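Local structure of DUF1460 domain-containing protein (Legionella pneumophila subsp. pneumophila, 2IM9) at residues Ile247-Pro252 with Asp265-Gly270; Asn26-Glu31 with Glu76-Arg81. The protein is of unknown function but probably acts as a papain-clan cysteine hydrolase related to N-acetylmuramoyl-L-alanine amidases. All coordinates share one frame; numbering follows the deposited sequence.

Contact 1: residues Ile247-Pro252 with Asp265-Gly270; sequences IEIIRP and DISHLG
Arg251 donates from NE to Ser267 OG at 2.9 Å, with an N-H...O angle of 163°. Set between its backbone N and carbonyl carbon (chi1 54°), OG meets the guanidinium edge in plane. A water in the same plane links Ser267 OG to Arg251 NH2, while NH1 goes to Thr308 OG1. The strands pair antiparallel. Ile247 N reaches Gly270 O at 2.8 Å, and Gly270 N returns a bond to Ile247 O at 3.0 Å. Ile249 N donates to His268 O, and Ile249 O accepts from Ser267 N. Arg251 N donates to Asp265 O at 2.8 Å. His268 N is buried without a partner in the model. Its ring bonds weakly, ND1 to Tyr299 OH and NE2 to Ala284 O. Ile250 CD1 rests on Ile266 CG1 at 3.5 Å. Glu248 runs beside Leu269, and its OE1 bonds to Asn142. Asp265 OD2 is gripped by Ser217 and Ser138. Between the pairs Glu248-Leu269 and Ile250-Ile266, Ile249 faces two residues, Ser267 and His268: a beta bulge. His268 touches Cys95, at helix 95-107, consistent with the Cys-His site of papain-clan enzymes, with the histidine on a strand.

Contact 2: residues Asn26-Glu31 with Glu76-Arg81; sequences NSAAIE and EGPNAR
Pro78 presses its ring against the first turn of the helix that starts at Ser27. Its CG touches the helix start, 4.1 Å from both Ser27 CB and Ala28 CB and 3.8 Å from Ala28 N. Glu31, one turn on, meets the ring tip to tip, with OE2 at 3.5 Å from Pro78 CD. Glu31 CG is anti to the carbonyl carbon (chi1 -69°), and the extended chain beyond it carries the carboxylate to the proline. No hydrogen bond joins the two segments. The polar ends are held from outside. Glu31 OE1 forms a salt bridge with Arg87, and Ser27 OG bonds to Gln84 O. Ser27 N donates to Gln191 OE1. Further out, Asn26 OD1 accepts from Ala29 N at 3.2 Å, an Asx motif at the start of the helix. On the loop side, Ala80 N bonds to Gly77 O at 3.1 Å. Gly77 has a positive phi of 102°, where a CB would be jammed against the preceding carbonyl O. Glu76, just before it, is anchored to Arg133 and Tyr123. The arrangement is a helix N-terminus set against the proline of a type II beta turn, Gly77 to Ala80.

In the fold
The modelled chain starts at Asn26, in contact 2. It runs through helix 27-45 and helix 53-63 and comes back at Glu76-Arg81. Contact 2 therefore closes a largely helical loop and ties the N-terminal helix to the loop that leads to helix 95-107. The chain then passes through further helices and several strands of the sheet before it reaches Ile247. Contact 1 closes a much shorter excursion, 12 residues that include helix 257-260, and joins neighbouring strands 246-254 and 264-275. The two closures follow in series and neither nest nor cross. The centres of contact 1 and contact 2 are about 29 Å apart. The nearest atoms of contact 1 and contact 2 are about 16 Å apart. Contact 1 lies nearer the centre of the chain.

Contact 1: residues Ile247-Pro252 with Asp265-Gly270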
# COMPACT_ATOMS: atom_id res chain seq x y z
N ILE A 247 -2.62 3.86 -7.18
CA ILE A 247 -2.10 3.10 -8.34
C ILE A 247 -1.24 1.95 -7.85
O ILE A 247 -0.29 2.18 -7.09
CB ILE A 247 -1.21 3.99 -9.24
CG1 ILE A 247 -2.02 5.16 -9.81
CG2 ILE A 247 -0.60 3.17 -10.37
CD1 ILE A 247 -1.12 6.22 -10.43
N GLU A 248 -1.59 0.73 -8.25
CA GLU A 248 -0.79 -0.47 -7.93
C GLU A 248 -0.11 -1.02 -9.18
O GLU A 248 -0.71 -1.08 -10.26
CB GLU A 248 -1.67 -1.55 -7.28
CG GLU A 248 -2.22 -1.11 -5.93
CD GLU A 248 -3.34 -1.99 -5.39
OE1 GLU A 248 -3.79 -2.92 -6.09
OE2 GLU A 248 -3.75 -1.74 -4.23
N ILE A 249 1.14 -1.45 -9.01
CA ILE A 249 1.92 -1.95 -10.13
C ILE A 249 1.77 -3.47 -10.19
O ILE A 249 2.07 -4.14 -9.20
CB ILE A 249 3.42 -1.54 -9.99
CG1 ILE A 249 3.59 -0.01 -9.87
CG2 ILE A 249 4.24 -2.16 -11.13
CD1 ILE A 249 2.92 0.81 -10.97
N ILE A 250 1.34 -4.00 -11.34
CA ILE A 250 0.86 -5.38 -11.44
C ILE A 250 1.81 -6.27 -12.23
O ILE A 250 2.23 -5.91 -13.34
CB ILE A 250 -0.56 -5.42 -12.09
CG1 ILE A 250 -1.53 -4.47 -11.35
CG2 ILE A 250 -1.11 -6.86 -12.14
CD1 ILE A 250 -1.62 -4.67 -9.83
N ARG A 251 2.13 -7.42 -11.65
CA ARG A 251 2.97 -8.43 -12.28
C ARG A 251 2.16 -9.74 -12.30
O ARG A 251 2.17 -10.49 -11.32
CB ARG A 251 4.26 -8.59 -11.48
CG ARG A 251 5.08 -7.32 -11.37
CD ARG A 251 6.48 -7.58 -10.91
NE ARG A 251 7.13 -6.38 -10.42
CZ ARG A 251 8.44 -6.19 -10.46
NH1 ARG A 251 9.23 -7.13 -10.98
NH2 ARG A 251 8.97 -5.07 -9.97
N PRO A 252 1.45 -10.00 -13.43
CA PRO A 252 0.50 -11.12 -13.53
C PRO A 252 1.13 -12.49 -13.38
O PRO A 252 0.47 -13.41 -12.91
CB PRO A 252 -0.08 -10.99 -14.94
CG PRO A 252 0.24 -9.61 -15.37
CD PRO A 252 1.49 -9.20 -14.66
N ASP A 265 1.47 -10.91 -7.07
CA ASP A 265 0.80 -10.19 -8.15
C ASP A 265 1.06 -8.68 -8.21
O ASP A 265 0.88 -8.07 -9.26
CB ASP A 265 -0.72 -10.43 -8.08
CG ASP A 265 -1.28 -10.34 -6.65
OD1 ASP A 265 -0.54 -9.91 -5.72
OD2 ASP A 265 -2.46 -10.73 -6.46
N ILE A 266 1.42 -8.09 -7.07
CA ILE A 266 1.55 -6.62 -6.95
C ILE A 266 2.89 -6.27 -6.29
O ILE A 266 3.22 -6.80 -5.22
CB ILE A 266 0.37 -6.01 -6.13
CG1 ILE A 266 -0.98 -6.37 -6.78
CG2 ILE A 266 0.57 -4.50 -5.95
CD1 ILE A 266 -2.15 -5.90 -5.94
N SER A 267 3.66 -5.38 -6.92
CA SER A 267 5.06 -5.16 -6.52
C SER A 267 5.31 -3.78 -5.91
O SER A 267 6.33 -3.56 -5.23
CB SER A 267 5.99 -5.35 -7.73
OG SER A 267 5.58 -4.53 -8.82
N HIS A 268 4.37 -2.86 -6.12
CA HIS A 268 4.53 -1.48 -5.68
C HIS A 268 3.21 -0.72 -5.76
O HIS A 268 2.27 -1.15 -6.44
CB HIS A 268 5.59 -0.78 -6.56
CG HIS A 268 6.06 0.53 -6.03
ND1 HIS A 268 6.19 1.66 -6.81
CD2 HIS A 268 6.47 0.89 -4.79
CE1 HIS A 268 6.63 2.67 -6.07
NE2 HIS A 268 6.81 2.22 -4.84
N LEU A 269 3.13 0.39 -5.04
CA LEU A 269 1.95 1.25 -5.10
C LEU A 269 2.22 2.66 -4.66
O LEU A 269 3.26 2.94 -4.05
CB LEU A 269 0.75 0.64 -4.35
CG LEU A 269 0.76 0.66 -2.82
CD1 LEU A 269 -0.64 0.33 -2.32
CD2 LEU A 269 1.70 -0.37 -2.31
N GLY A 270 1.28 3.55 -4.94
CA GLY A 270 1.44 4.97 -4.63
C GLY A 270 0.18 5.69 -5.09
O GLY A 270 -0.83 5.04 -5.40
O HOH W 1 7.61 -2.63 -8.96

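Contact 2: residues Asn26-Glu31 with Glu76-Arg81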
# COMPACT_ATOMS: atom_id res chain seq x y z
N ASN A 26 13.86 2.68 18.78
CA ASN A 26 13.01 3.03 19.96
C ASN A 26 11.64 3.38 19.45
O ASN A 26 11.33 4.56 19.19
CB ASN A 26 13.55 4.22 20.73
CG ASN A 26 12.84 4.41 22.09
OD1 ASN A 26 11.69 4.01 22.29
ND2 ASN A 26 13.55 5.04 23.03
N SER A 27 10.84 2.33 19.33
CA SER A 27 9.50 2.46 18.77
C SER A 27 8.59 3.40 19.54
O SER A 27 7.86 4.16 18.92
CB SER A 27 8.84 1.09 18.62
OG SER A 27 9.57 0.36 17.65
N ALA A 28 8.63 3.36 20.87
CA ALA A 28 7.78 4.28 21.63
C ALA A 28 8.14 5.73 21.34
O ALA A 28 7.26 6.58 21.19
CB ALA A 28 7.86 3.98 23.12
N ALA A 29 9.44 6.03 21.24
CA ALA A 29 9.89 7.40 20.98
C ALA A 29 9.49 7.88 19.59
O ALA A 29 9.12 9.03 19.40
CB ALA A 29 11.39 7.52 21.17
N ILE A 30 9.59 6.97 18.62
CA ILE A 30 9.20 7.26 17.26
C ILE A 30 7.70 7.60 17.19
O ILE A 30 7.30 8.60 16.58
CB ILE A 30 9.55 6.09 16.32
CG1 ILE A 30 11.07 5.93 16.24
CG2 ILE A 30 8.93 6.30 14.95
CD1 ILE A 30 11.51 4.59 15.60
N GLU A 31 6.89 6.79 17.86
CA GLU A 31 5.45 7.06 17.92
C GLU A 31 5.14 8.38 18.61
O GLU A 31 4.20 9.09 18.21
CB GLU A 31 4.73 5.91 18.61
CG GLU A 31 4.73 4.60 17.81
CD GLU A 31 3.98 3.50 18.53
OE1 GLU A 31 3.53 3.73 19.68
OE2 GLU A 31 3.85 2.39 17.97
N GLU A 76 3.89 -4.00 14.90
CA GLU A 76 2.75 -4.05 15.81
C GLU A 76 2.97 -3.19 17.06
O GLU A 76 2.08 -3.10 17.91
CB GLU A 76 2.42 -5.49 16.19
CG GLU A 76 1.52 -6.21 15.16
CD GLU A 76 2.20 -6.37 13.81
OE1 GLU A 76 3.20 -7.13 13.72
OE2 GLU A 76 1.74 -5.72 12.84
N GLY A 77 4.13 -2.53 17.13
CA GLY A 77 4.38 -1.55 18.19
C GLY A 77 5.25 -2.05 19.32
O GLY A 77 5.69 -3.21 19.35
N PRO A 78 5.48 -1.18 20.31
CA PRO A 78 6.27 -1.56 21.47
C PRO A 78 5.64 -2.79 22.11
O PRO A 78 4.41 -2.94 22.11
CB PRO A 78 6.15 -0.34 22.40
CG PRO A 78 5.89 0.82 21.48
CD PRO A 78 4.99 0.22 20.40
N ASN A 79 6.47 -3.68 22.65
CA ASN A 79 6.01 -4.85 23.35
C ASN A 79 5.30 -5.88 22.47
O ASN A 79 4.73 -6.83 22.99
CB ASN A 79 5.09 -4.46 24.52
CG ASN A 79 5.70 -3.37 25.40
OD1 ASN A 79 6.78 -3.57 25.96
ND2 ASN A 79 5.02 -2.22 25.52
N ALA A 80 5.35 -5.70 21.14
CA ALA A 80 4.68 -6.65 20.26
C ALA A 80 5.35 -8.02 20.30
O ALA A 80 6.54 -8.13 20.58
CB ALA A 80 4.63 -6.11 18.83
N ARG A 81 4.59 -9.07 20.00
CA ARG A 81 5.14 -10.43 20.12
C ARG A 81 6.16 -10.72 19.02
O ARG A 81 7.19 -11.34 19.29
CB ARG A 81 4.00 -11.46 20.09
CG ARG A 81 4.47 -12.95 20.21
CD ARG A 81 5.31 -13.20 21.46
NE ARG A 81 5.47 -14.64 21.70
CZ ARG A 81 6.07 -15.14 22.77
NH1 ARG A 81 6.56 -14.33 23.70
NH2 ARG A 81 6.16 -16.46 22.92